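Local atomic coordinates of phosphoribosylaminoimidazole-succinocarboxamide synthase (Thermotoga maritima, PDB entry 1KUT), a protein that catalyses the ATP-dependent joining of L-aspartate to a carboxylated aminoimidazole ribonucleotide, forming SAICAR on the de novo purine pathway to IMP. Residues Thr37-Gly40 against Ser41-Glu45. Residues are numbered along the deposited sequence; the frame is centred on the assembly and turned at random.
Sequences TGKG and SICAE
Gly40 O accepts the amide of Ala44 at 2.9 Å from Ala44 N, and Lys39 O takes Cys43 N at 3.1 Å, two i to i+4 bonds in the first turns of helix 39-55. A third is weak: Ile42 N reaches Gly38 O over 3.4 Å. Gly38 stands at the N-cap with a positive phi of 74°; having no side chain, it offers no capping group to the first-turn amides, and the amide of Gly40 is taken by the carboxylate of Asp23. Side-chain atoms of the next turn come up against these carbonyls. Cys43 CB points back toward the preceding turn, and a chi1 of -72° sets SG anti to its own carbonyl carbon, 3.6 Å from Lys39 O. On the same flank the Lys39 chain, bent at chi2 (-94°), runs alongside the cysteine, its CE 4.0 Å from Cys43 SG. Its NZ goes on to a salt bridge with Asp190 and a hydrogen bond to Asp24 O, so both ends of the residue are held. Elsewhere on the turn, Ile42 lays CG1 3.6 Å from Gly38 O, against the weakly bonded carbonyl, while Ala44 CB rests 3.3 Å from Gly40 O. Outward from the turn, Ile42 packs on Leu214 and Tyr217 of helix 214-229, to which Glu45 is tied by a salt bridge with Arg225, while Cys43 bridges Tyr217 and Phe21, and Ala44 meets Phe21 and Tyr66, so this N-terminal turn lies between helix 214-229 and strands 16-21 and 63-67 of the five-stranded antiparallel sheet.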
loop_
_atom_site.group_PDB
_atom_site.type_symbol
_atom_site.label_atom_id
_atom_site.label_comp_id
_atom_site.label_asym_id
_atom_site.label_seq_id
_atom_site.Cartn_x
_atom_site.Cartn_y
_atom_site.Cartn_z
ATOM N N THR B 37 -14.317 -3.051 -32.539
ATOM C CA THR B 37 -13.659 -3.626 -33.708
ATOM C C THR B 37 -12.323 -2.978 -34.076
ATOM O O THR B 37 -12.226 -1.756 -34.200
ATOM C CB THR B 37 -14.590 -3.552 -34.943
ATOM O OG1 THR B 37 -13.879 -3.983 -36.111
ATOM C CG2 THR B 37 -15.091 -2.124 -35.153
ATOM N N GLY B 38 -11.298 -3.812 -34.254
ATOM C CA GLY B 38 -9.981 -3.325 -34.638
ATOM C C GLY B 38 -9.182 -2.631 -33.552
ATOM O O GLY B 38 -8.144 -2.042 -33.820
ATOM N N LYS B 39 -9.664 -2.708 -32.322
ATOM C CA LYS B 39 -8.996 -2.089 -31.189
ATOM C C LYS B 39 -7.683 -2.830 -30.807
ATOM O O LYS B 39 -6.723 -2.213 -30.329
ATOM C CB LYS B 39 -9.995 -2.037 -30.028
ATOM C CG LYS B 39 -9.475 -1.514 -28.704
ATOM C CD LYS B 39 -9.013 -2.656 -27.837
ATOM C CE LYS B 39 -8.774 -2.202 -26.419
ATOM N NZ LYS B 39 -8.288 -3.341 -25.603
ATOM N N GLY B 40 -7.637 -4.141 -31.046
ATOM C CA GLY B 40 -6.446 -4.915 -30.729
ATOM C C GLY B 40 -5.267 -4.532 -31.607
ATOM O O GLY B 40 -4.130 -4.440 -31.139
ATOM N N SER B 41 -5.539 -4.301 -32.888
ATOM C CA SER B 41 -4.515 -3.916 -33.857
ATOM C C SER B 41 -3.939 -2.556 -33.497
ATOM O O SER B 41 -2.743 -2.304 -33.643
ATOM C CB SER B 41 -5.140 -3.854 -35.248
ATOM O OG SER B 41 -5.991 -4.979 -35.444
ATOM N N ILE B 42 -4.817 -1.680 -33.024
ATOM C CA ILE B 42 -4.447 -0.330 -32.631
ATOM C C ILE B 42 -3.482 -0.371 -31.450
ATOM O O ILE B 42 -2.430 0.257 -31.482
ATOM C CB ILE B 42 -5.726 0.489 -32.263
ATOM C CG1 ILE B 42 -6.353 1.045 -33.547
ATOM C CG2 ILE B 42 -5.403 1.589 -31.268
ATOM C CD1 ILE B 42 -7.632 1.826 -33.335
ATOM N N CYS B 43 -3.839 -1.130 -30.420
ATOM C CA CYS B 43 -3.004 -1.225 -29.229
ATOM C C CYS B 43 -1.682 -1.950 -29.504
ATOM O O CYS B 43 -0.631 -1.549 -29.004
ATOM C CB CYS B 43 -3.788 -1.908 -28.099
ATOM S SG CYS B 43 -5.123 -0.846 -27.384
ATOM N N ALA B 44 -1.731 -3.001 -30.313
ATOM C CA ALA B 44 -0.529 -3.745 -30.647
ATOM C C ALA B 44 0.471 -2.797 -31.282
ATOM O O ALA B 44 1.632 -2.741 -30.876
ATOM C CB ALA B 44 -0.857 -4.896 -31.614
ATOM N N GLU B 45 0.023 -2.028 -32.266
ATOM C CA GLU B 45 0.934 -1.105 -32.933
ATOM C C GLU B 45 1.432 0.066 -32.078
ATOM O O GLU B 45 2.603 0.429 -32.163
ATOM C CB GLU B 45 0.312 -0.578 -34.223
ATOM C CG GLU B 45 1.221 0.351 -34.987
ATOM C CD GLU B 45 0.580 0.851 -36.269
ATOM O OE1 GLU B 45 1.221 1.677 -36.966
ATOM O OE2 GLU B 45 -0.564 0.409 -36.574
#